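Local coordinates for DNA repair protein rhp9/CRB2 (Schizosaccharomyces pombe, PDB 2FHD) that probably reads the methylation state of histone H4 through its tandem tudor domains, as part of the DNA damage response, at residues F86-E91 with N103-L108; D68-T73 with H80-T85; S4-K9 with P25-A30. All coordinates share one frame; numbering follows the deposited sequence.

The chain holds two five-stranded antiparallel sheets, with contact 3 on the first and contacts 1 and 2 in the second. Contact 3 comes first along the chain, joining the N-terminal segment 4-9 to strand 23-32. Contact 2 follows, forming the hairpin of strands 69-72 and 80-86, and contact 1 lies at the end of the next pairing, where 80-86 leaves 105-110. Contacts 1 and 2, with centres about 13 Å apart, touch through backbone pairing of Ile-107 with Val-83 and Lys-84. The centre of contact 3 lies about 18 Å from that of contact 1 and 22 Å from that of contact 2, touching neither, consistent with two separately built tudor domains in the tandem pair.

Contact 1. Residues F86-E91 with N103-L108; sequences FRSTNE and NDMVIL
Phe-86 lays one face of its ring against Met-105, deposited as selenomethionine. The CB of Met-105 stands over the ring, offset toward the rim, in a CH-pi contact that brings it to 3.5 Å from Phe-86 CZ. Ile-107 approaches differently, at the edge and in the ring plane, with CG1 3.9 Å from Phe-86 CE1 and the two side chains at about a right angle. The Phe-86 CG lies between the backbone N and the carbonyl carbon (chi1 67°), a crowded position; the end of the side chain comes nearer the other segment than its base. Beside it the backbones form a classic beta bulge, Asp-104 and Met-105 both facing Phe-86. Phe-86 O accepts from Asp-104 N at 3.1 Å and from Met-105 N at 3.0 Å, and Phe-86 N donates to Met-105 O. Where the pairing ends, Ser-88 OG gives a short 2.5 Å bond to Asp-104 OD2, and Ser-88 N adds a weak one to the same oxygen. Further out, Arg-87 NH1 bonds to Glu-91 O at 2.8 Å and also to Thr-89 O, while Thr-89 OG1 accepts from Glu-91 N in an ST turn; Arg-87 NE reaches Asn-102 O. Here strand 80-86 runs out into a long loop. Strand 105-110 lies between 80-86 and 113-118 in the sheet, and the side chain of Ile-107 packs on Val-83 of the one and on Glu-114 and Thr-116 of the other.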
loop_
_atom_site.group_PDB
_atom_site.type_symbol
_atom_site.label_atom_id
_atom_site.label_comp_id
_atom_site.label_asym_id
_atom_site.label_seq_id
_atom_site.Cartn_x
_atom_site.Cartn_y
_atom_site.Cartn_z
ATOM N N PHE A 86 -13.074 -29.987 -0.246
ATOM C CA PHE A 86 -12.572 -30.632 0.909
ATOM C C PHE A 86 -11.257 -30.018 1.334
ATOM O O PHE A 86 -10.668 -29.265 0.575
ATOM C CB PHE A 86 -12.496 -32.172 0.670
ATOM C CG PHE A 86 -11.484 -32.602 -0.357
ATOM C CD1 PHE A 86 -11.833 -32.715 -1.687
ATOM C CD2 PHE A 86 -10.175 -32.940 0.015
ATOM C CE1 PHE A 86 -10.923 -33.172 -2.637
ATOM C CE2 PHE A 86 -9.243 -33.409 -0.943
ATOM C CZ PHE A 86 -9.623 -33.492 -2.314
ATOM N N ARG A 87 -10.823 -30.315 2.570
ATOM C CA ARG A 87 -9.491 -29.979 3.035
ATOM C C ARG A 87 -8.477 -31.183 2.977
ATOM O O ARG A 87 -8.647 -32.222 3.629
ATOM C CB ARG A 87 -9.580 -29.333 4.438
ATOM C CG ARG A 87 -8.282 -28.658 4.873
ATOM C CD ARG A 87 -8.322 -28.189 6.324
ATOM N NE ARG A 87 -7.808 -26.828 6.246
ATOM C CZ ARG A 87 -6.545 -26.446 6.448
ATOM N NH1 ARG A 87 -5.601 -27.311 6.870
ATOM N NH2 ARG A 87 -6.257 -25.153 6.300
ATOM N N SER A 88 -7.424 -31.019 2.192
ATOM C CA SER A 88 -6.514 -32.110 1.912
ATOM C C SER A 88 -5.518 -32.333 3.032
ATOM O O SER A 88 -4.758 -33.282 3.004
ATOM C CB SER A 88 -5.700 -31.862 0.633
ATOM O OG SER A 88 -4.705 -30.880 0.895
ATOM N N THR A 89 -5.467 -31.454 4.006
ATOM C CA THR A 89 -4.375 -31.543 4.939
ATOM C C THR A 89 -4.716 -30.920 6.252
ATOM O O THR A 89 -5.669 -30.152 6.369
ATOM C CB THR A 89 -3.125 -30.847 4.421
ATOM O OG1 THR A 89 -2.071 -31.102 5.356
ATOM C CG2 THR A 89 -3.389 -29.346 4.359
ATOM N N ASN A 90 -3.935 -31.279 7.260
ATOM C CA ASN A 90 -4.218 -30.739 8.556
ATOM C C ASN A 90 -3.243 -29.623 8.953
ATOM O O ASN A 90 -3.514 -28.894 9.903
ATOM C CB ASN A 90 -4.502 -31.817 9.607
ATOM C CG ASN A 90 -3.298 -32.641 9.958
ATOM O OD1 ASN A 90 -3.332 -33.302 10.981
ATOM N ND2 ASN A 90 -2.239 -32.643 9.121
ATOM N N GLU A 91 -2.193 -29.436 8.139
ATOM C CA GLU A 91 -1.219 -28.366 8.307
ATOM C C GLU A 91 -1.857 -26.997 8.081
ATOM O O GLU A 91 -2.937 -26.893 7.483
ATOM C CB GLU A 91 -0.025 -28.520 7.356
ATOM C CG GLU A 91 0.270 -29.947 6.908
ATOM C CD GLU A 91 1.145 -30.772 7.880
ATOM O OE1 GLU A 91 2.241 -31.226 7.433
ATOM O OE2 GLU A 91 0.734 -30.994 9.063
ATOM N N ASN A 103 -11.485 -25.029 3.234
ATOM C CA ASN A 103 -11.114 -25.954 2.214
ATOM C C ASN A 103 -10.045 -25.419 1.314
ATOM O O ASN A 103 -9.875 -24.250 1.073
ATOM C CB ASN A 103 -12.304 -26.457 1.332
ATOM C CG ASN A 103 -13.446 -26.983 2.162
ATOM O OD1 ASN A 103 -13.253 -27.907 2.958
ATOM N ND2 ASN A 103 -14.643 -26.363 2.022
ATOM N N ASP A 104 -9.489 -26.374 0.649
ATOM C CA ASP A 104 -8.251 -26.339 -0.019
ATOM C C ASP A 104 -8.354 -26.825 -1.459
ATOM O O ASP A 104 -7.583 -26.421 -2.327
ATOM C CB ASP A 104 -7.609 -27.549 0.718
ATOM C CG ASP A 104 -6.299 -27.522 0.575
ATOM O OD1 ASP A 104 -5.963 -26.337 0.251
ATOM O OD2 ASP A 104 -5.696 -28.556 0.655
HETATM N N MSE A 105 -9.216 -27.836 -1.654
HETATM C CA MSE A 105 -9.298 -28.604 -2.915
HETATM C C MSE A 105 -10.731 -28.582 -3.391
HETATM O O MSE A 105 -11.677 -28.578 -2.611
HETATM C CB MSE A 105 -8.879 -30.092 -2.746
HETATM C CG MSE A 105 -7.412 -30.270 -2.290
HETATM SE SE MSE A 105 -6.247 -29.841 -3.804
HETATM C CE MSE A 105 -4.792 -28.557 -2.942
ATOM N N VAL A 106 -10.893 -28.610 -4.697
ATOM C CA VAL A 106 -12.222 -28.828 -5.215
ATOM C C VAL A 106 -12.219 -29.872 -6.343
ATOM O O VAL A 106 -11.333 -29.875 -7.201
ATOM C CB VAL A 106 -12.862 -27.465 -5.650
ATOM C CG1 VAL A 106 -12.048 -26.832 -6.715
ATOM C CG2 VAL A 106 -14.340 -27.665 -6.063
ATOM N N ILE A 107 -13.213 -30.729 -6.340
ATOM C CA ILE A 107 -13.484 -31.618 -7.462
ATOM C C ILE A 107 -14.573 -31.010 -8.418
ATOM O O ILE A 107 -15.690 -30.621 -8.003
ATOM C CB ILE A 107 -13.954 -33.018 -6.926
ATOM C CG1 ILE A 107 -12.984 -33.583 -5.902
ATOM C CG2 ILE A 107 -14.256 -34.002 -8.111
ATOM C CD1 ILE A 107 -13.651 -34.797 -5.084
ATOM N N LEU A 108 -14.205 -30.935 -9.692
ATOM C CA LEU A 108 -14.933 -30.324 -10.804
ATOM C C LEU A 108 -15.299 -31.375 -11.842
ATOM O O LEU A 108 -14.502 -32.271 -12.092
ATOM C CB LEU A 108 -14.021 -29.347 -11.474
ATOM C CG LEU A 108 -13.655 -28.169 -10.583
ATOM C CD1 LEU A 108 -12.806 -27.161 -11.355
ATOM C CD2 LEU A 108 -14.933 -27.506 -10.021
#

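Contact 2. Residues D68-T73 with H80-T85; sequences DVVQST and HTVVKT
In Val-70, CG1 is anti to the carbonyl carbon (chi1 -57°), which leaves CG2 between the backbone N and the carbonyl carbon; in Val-82, CG2 is instead anti to the carbonyl carbon, beside the backbone N. These two CG2 methyls meet, Val-70 CG2 lying 3.8 Å from Val-82 CG2. The side chains cross obliquely, and Val-82 CG2 also reaches Asp-68 CB at 3.8 Å. This is the first beta hairpin of the second tudor domain, an SH3-like fold, built from strands 69-72 and 80-86. The short strand axes cross steeply, at 101°, and the antiparallel ladder is brief, with two bridged pairs. Val-70 and His-80 form its hydrogen-bonded pair, with Val-70 N bonding to His-80 O at 3.0 Å and His-80 N to Val-70 O at 2.9 Å. Val-69 and Thr-81 are the adjoining non-hydrogen-bonded pair; on their side of the sheet Val-69 CG2 meets Thr-81 CG2, and both residues also pack against a second subunit. Val-70 points to the other face, where Leu-108 packs on it and on His-80. The carboxylate of Asp-68 is held elsewhere, by Arg-135 in a salt bridge through OD2 and by the backbone N of Lys-65. Its carbonyl oxygen serves the hairpin twice: Asp-68 O accepts from Val-82 N at 2.8 Å and receives a CA-H...O contact from Thr-81 CA at 3.0 Å.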
loop_
_atom_site.group_PDB
_atom_site.type_symbol
_atom_site.label_atom_id
_atom_site.label_comp_id
_atom_site.label_asym_id
_atom_site.label_seq_id
_atom_site.Cartn_x
_atom_site.Cartn_y
_atom_site.Cartn_z
ATOM N N ASP A 68 -22.582 -25.798 -8.759
ATOM C CA ASP A 68 -22.155 -24.452 -9.155
ATOM C C ASP A 68 -21.356 -24.644 -10.414
ATOM O O ASP A 68 -20.516 -25.593 -10.511
ATOM C CB ASP A 68 -21.215 -23.756 -8.129
ATOM C CG ASP A 68 -21.912 -23.278 -6.875
ATOM O OD1 ASP A 68 -23.170 -23.134 -6.807
ATOM O OD2 ASP A 68 -21.174 -23.024 -5.885
ATOM N N VAL A 69 -21.561 -23.733 -11.361
ATOM C CA VAL A 69 -20.788 -23.688 -12.589
ATOM C C VAL A 69 -19.628 -22.685 -12.393
ATOM O O VAL A 69 -19.850 -21.466 -12.175
ATOM C CB VAL A 69 -21.749 -23.297 -13.799
ATOM C CG1 VAL A 69 -21.018 -22.952 -15.066
ATOM C CG2 VAL A 69 -22.723 -24.427 -14.093
ATOM N N VAL A 70 -18.391 -23.176 -12.555
ATOM C CA VAL A 70 -17.215 -22.397 -12.351
ATOM C C VAL A 70 -16.160 -22.685 -13.413
ATOM O O VAL A 70 -16.283 -23.632 -14.183
ATOM C CB VAL A 70 -16.634 -22.710 -10.963
ATOM C CG1 VAL A 70 -17.672 -22.450 -9.894
ATOM C CG2 VAL A 70 -16.137 -24.194 -10.897
ATOM N N GLN A 71 -15.099 -21.895 -13.448
ATOM C CA GLN A 71 -13.916 -22.265 -14.232
ATOM C C GLN A 71 -12.746 -22.440 -13.327
ATOM O O GLN A 71 -12.840 -22.172 -12.107
ATOM C CB GLN A 71 -13.675 -21.220 -15.277
ATOM C CG GLN A 71 -14.789 -21.342 -16.236
ATOM C CD GLN A 71 -15.120 -20.110 -16.975
ATOM O OE1 GLN A 71 -14.674 -19.969 -18.076
ATOM N NE2 GLN A 71 -15.951 -19.233 -16.411
ATOM N N SER A 72 -11.660 -22.966 -13.884
ATOM C CA SER A 72 -10.407 -23.091 -13.134
ATOM C C SER A 72 -9.304 -22.687 -14.099
ATOM O O SER A 72 -9.344 -22.963 -15.291
ATOM C CB SER A 72 -10.205 -24.512 -12.577
ATOM O OG SER A 72 -8.852 -24.813 -12.344
ATOM N N THR A 73 -8.426 -21.890 -13.558
ATOM C CA THR A 73 -7.142 -21.505 -14.106
ATOM C C THR A 73 -6.204 -22.632 -14.748
ATOM O O THR A 73 -5.421 -22.337 -15.603
ATOM C CB THR A 73 -6.500 -20.712 -12.900
ATOM O OG1 THR A 73 -6.529 -19.301 -13.151
ATOM C CG2 THR A 73 -5.248 -21.191 -12.496
ATOM N N HIS A 80 -17.064 -26.039 -15.675
ATOM C CA HIS A 80 -17.205 -27.272 -14.931
ATOM C C HIS A 80 -18.290 -27.095 -13.904
ATOM O O HIS A 80 -18.586 -26.018 -13.601
ATOM C CB HIS A 80 -15.850 -27.586 -14.222
ATOM C CG HIS A 80 -14.800 -28.069 -15.163
ATOM N ND1 HIS A 80 -14.449 -29.397 -15.263
ATOM C CD2 HIS A 80 -14.055 -27.414 -16.088
ATOM C CE1 HIS A 80 -13.497 -29.539 -16.171
ATOM N NE2 HIS A 80 -13.260 -28.356 -16.711
ATOM N N THR A 81 -18.853 -28.136 -13.332
ATOM C CA THR A 81 -19.700 -27.986 -12.172
ATOM C C THR A 81 -18.919 -28.522 -10.935
ATOM O O THR A 81 -18.054 -29.416 -11.022
ATOM C CB THR A 81 -21.103 -28.697 -12.331
ATOM O OG1 THR A 81 -20.872 -30.093 -12.579
ATOM C CG2 THR A 81 -21.773 -28.213 -13.545
ATOM N N VAL A 82 -19.222 -27.946 -9.788
ATOM C CA VAL A 82 -18.638 -28.330 -8.607
ATOM C C VAL A 82 -19.226 -29.656 -8.154
ATOM O O VAL A 82 -20.443 -29.898 -8.127
ATOM C CB VAL A 82 -18.809 -27.220 -7.561
ATOM C CG1 VAL A 82 -18.359 -27.714 -6.176
ATOM C CG2 VAL A 82 -18.050 -25.887 -8.026
ATOM N N VAL A 83 -18.319 -30.553 -7.814
ATOM C CA VAL A 83 -18.739 -31.818 -7.232
ATOM C C VAL A 83 -18.632 -31.717 -5.723
ATOM O O VAL A 83 -19.626 -31.846 -5.102
ATOM C CB VAL A 83 -17.949 -33.072 -7.832
ATOM C CG1 VAL A 83 -18.417 -34.356 -7.089
ATOM C CG2 VAL A 83 -18.208 -33.195 -9.319
ATOM N N LYS A 84 -17.474 -31.408 -5.149
ATOM C CA LYS A 84 -17.280 -31.370 -3.686
ATOM C C LYS A 84 -16.034 -30.586 -3.353
ATOM O O LYS A 84 -15.071 -30.619 -4.088
ATOM C CB LYS A 84 -17.166 -32.809 -3.120
ATOM C CG LYS A 84 -16.924 -32.919 -1.581
ATOM C CD LYS A 84 -17.288 -34.284 -0.931
ATOM C CE LYS A 84 -18.776 -34.298 -0.414
ATOM N NZ LYS A 84 -18.934 -33.323 0.800
ATOM N N THR A 85 -16.028 -29.840 -2.268
ATOM C CA THR A 85 -14.804 -29.185 -1.797
ATOM C C THR A 85 -14.382 -29.957 -0.516
ATOM O O THR A 85 -15.251 -30.538 0.200
ATOM C CB THR A 85 -15.109 -27.734 -1.373
ATOM O OG1 THR A 85 -16.200 -27.829 -0.465
ATOM C CG2 THR A 85 -15.550 -26.814 -2.570
#

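Contact 3. Residues S4-K9 with P25-A30; sequences SRRSFK and PATLVA. With PO4 (phosphate ion), chain F; PO4 (phosphate ion), chain B.
Arg-6 points toward strand 23-32 and grips the carbonyl oxygen of Val-29 side-on, with two nitrogens on one atom. Arg-6 NE lies 3.0 Å from Val-29 O, in the carbonyl plane and on a lone pair, while Arg-6 NH2 comes to Val-29 O at the same distance but tilted 32° from that plane. Neither bond is straight, as expected when two donors of one guanidinium share an acceptor. Arg-6 CG is anti to the carbonyl carbon (chi1 -69°), and both CB and CG of Arg-6 lie 3.7 Å from Thr-27 CG2. That methyl is anti to the backbone N of Thr-27, whose hydroxyl is taken by Arg-11. The N-terminal segment thus covers an inner strand of the first tudor domain, whose SH3-like sheet carries strand 23-32 between 11-15 and 41-46; Val-29 and Ala-30 form a classic beta bulge opposite Lys-43. The guanidinium has further partners: Arg-6 NH1 donates to Arg-5 O at 2.9 Å, from above the carbonyl plane, and Arg-6 NH2, besides Val-29 O, meets O1 of the chain B phosphate at 3.1 Å, at the guanidinium edge. An alanine here would remove the guanidinium and would probably leave Val-29 O without its two side-chain donors and the chain B phosphate without the Arg-6 NH2 bond. Both phosphates probably come from the crystallisation liquor. Lys-146 NZ lies close to Arg-6 NH2, like charges that phosphate may help to offset. Ser-4 OG makes a weak bond to O4 of the chain F phosphate, at 3.3 Å.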
loop_
_atom_site.group_PDB
_atom_site.type_symbol
_atom_site.label_atom_id
_atom_site.label_comp_id
_atom_site.label_asym_id
_atom_site.label_seq_id
_atom_site.Cartn_x
_atom_site.Cartn_y
_atom_site.Cartn_z
ATOM N N SER A 4 -2.624 -9.525 3.554
ATOM C CA SER A 4 -3.050 -9.066 4.812
ATOM C C SER A 4 -4.172 -9.944 5.365
ATOM O O SER A 4 -4.856 -10.679 4.599
ATOM C CB SER A 4 -3.598 -7.663 4.523
ATOM O OG SER A 4 -4.873 -7.464 5.071
ATOM N N ARG A 5 -4.339 -10.011 6.675
ATOM C CA ARG A 5 -3.877 -11.009 7.565
ATOM C C ARG A 5 -5.302 -10.961 8.220
ATOM O O ARG A 5 -5.664 -10.015 8.930
ATOM C CB ARG A 5 -2.764 -10.541 8.492
ATOM C CG ARG A 5 -2.683 -11.245 9.890
ATOM C CD ARG A 5 -1.540 -12.272 10.051
ATOM N NE ARG A 5 -0.232 -11.786 9.584
ATOM C CZ ARG A 5 0.714 -12.551 9.017
ATOM N NH1 ARG A 5 1.850 -11.988 8.607
ATOM N NH2 ARG A 5 0.527 -13.870 8.842
ATOM N N ARG A 6 -6.142 -11.916 7.846
ATOM C CA ARG A 6 -7.530 -11.952 8.252
ATOM C C ARG A 6 -7.854 -13.440 8.458
ATOM O O ARG A 6 -7.105 -14.297 7.994
ATOM C CB ARG A 6 -8.407 -11.383 7.128
ATOM C CG ARG A 6 -8.290 -9.910 6.845
ATOM C CD ARG A 6 -8.888 -9.080 8.062
ATOM N NE ARG A 6 -8.851 -7.628 7.897
ATOM C CZ ARG A 6 -7.753 -6.846 7.964
ATOM N NH1 ARG A 6 -6.531 -7.372 8.126
ATOM N NH2 ARG A 6 -7.861 -5.505 7.798
ATOM N N SER A 7 -8.951 -13.766 9.139
ATOM C CA SER A 7 -9.404 -15.161 9.257
ATOM C C SER A 7 -9.810 -15.695 7.866
ATOM O O SER A 7 -10.203 -14.906 6.994
ATOM C CB SER A 7 -10.641 -15.195 10.174
ATOM O OG SER A 7 -11.312 -16.469 10.106
ATOM N N PHE A 8 -9.793 -17.014 7.689
ATOM C CA PHE A 8 -10.216 -17.682 6.443
ATOM C C PHE A 8 -11.686 -17.386 6.119
ATOM O O PHE A 8 -12.063 -17.337 4.967
ATOM C CB PHE A 8 -9.960 -19.218 6.479
ATOM C CG PHE A 8 -10.839 -19.993 7.490
ATOM C CD1 PHE A 8 -10.377 -20.282 8.763
ATOM C CD2 PHE A 8 -12.107 -20.430 7.143
ATOM C CE1 PHE A 8 -11.155 -21.014 9.638
ATOM C CE2 PHE A 8 -12.895 -21.178 8.012
ATOM C CZ PHE A 8 -12.431 -21.470 9.254
ATOM N N LYS A 9 -12.479 -17.192 7.161
ATOM C CA LYS A 9 -13.891 -16.790 7.079
ATOM C C LYS A 9 -14.128 -15.452 6.306
ATOM O O LYS A 9 -15.203 -15.241 5.801
ATOM C CB LYS A 9 -14.424 -16.718 8.512
ATOM C CG LYS A 9 -14.595 -18.114 9.079
ATOM C CD LYS A 9 -14.588 -18.196 10.609
ATOM C CE LYS A 9 -15.298 -19.510 11.111
ATOM N NZ LYS A 9 -15.492 -19.623 12.635
ATOM N N PRO A 25 -11.094 -15.297 -6.250
ATOM C CA PRO A 25 -10.834 -15.427 -4.776
ATOM C C PRO A 25 -10.154 -14.154 -4.189
ATOM O O PRO A 25 -9.221 -13.614 -4.772
ATOM C CB PRO A 25 -9.911 -16.669 -4.692
ATOM C CG PRO A 25 -10.237 -17.493 -5.945
ATOM C CD PRO A 25 -10.407 -16.375 -7.011
ATOM N N ALA A 26 -10.603 -13.679 -3.032
ATOM C CA ALA A 26 -9.968 -12.515 -2.458
ATOM C C ALA A 26 -10.214 -12.672 -0.966
ATOM O O ALA A 26 -10.965 -13.577 -0.530
ATOM C CB ALA A 26 -10.640 -11.316 -2.985
ATOM N N THR A 27 -9.606 -11.791 -0.186
ATOM C CA THR A 27 -9.889 -11.607 1.226
ATOM C C THR A 27 -10.644 -10.284 1.459
ATOM O O THR A 27 -10.254 -9.214 0.959
ATOM C CB THR A 27 -8.542 -11.592 1.914
ATOM O OG1 THR A 27 -7.929 -12.872 1.675
ATOM C CG2 THR A 27 -8.647 -11.392 3.456
ATOM N N LEU A 28 -11.779 -10.363 2.149
ATOM C CA LEU A 28 -12.469 -9.177 2.667
ATOM C C LEU A 28 -11.593 -8.503 3.775
ATOM O O LEU A 28 -11.328 -9.100 4.832
ATOM C CB LEU A 28 -13.861 -9.544 3.220
ATOM C CG LEU A 28 -14.765 -8.421 3.787
ATOM C CD1 LEU A 28 -14.741 -7.217 2.869
ATOM C CD2 LEU A 28 -16.215 -8.856 4.136
ATOM N N VAL A 29 -11.161 -7.285 3.488
ATOM C CA VAL A 29 -10.183 -6.591 4.272
ATOM C C VAL A 29 -10.883 -5.648 5.298
ATOM O O VAL A 29 -10.525 -5.619 6.493
ATOM C CB VAL A 29 -9.168 -5.810 3.316
ATOM C CG1 VAL A 29 -8.292 -4.903 4.132
ATOM C CG2 VAL A 29 -8.267 -6.718 2.576
ATOM N N ALA A 30 -11.932 -4.942 4.864
ATOM C CA ALA A 30 -12.580 -3.937 5.667
ATOM C C ALA A 30 -13.831 -3.424 4.943
ATOM O O ALA A 30 -13.815 -3.300 3.706
ATOM C CB ALA A 30 -11.620 -2.773 5.883
HETATM P P PO4 F . -1.977 -6.643 8.519
HETATM O O1 PO4 F . -1.017 -5.450 8.652
HETATM O O2 PO4 F . -1.182 -7.887 8.108
HETATM O O3 PO4 F . -2.727 -6.936 9.815
HETATM O O4 PO4 F . -3.063 -6.274 7.494
HETATM P P PO4 B . -4.430 -3.867 9.276
HETATM O O1 PO4 B . -4.943 -4.327 7.902
HETATM O O2 PO4 B . -5.242 -2.652 9.737
HETATM O O3 PO4 B . -4.526 -4.963 10.333
HETATM O O4 PO4 B . -2.929 -3.555 9.149
#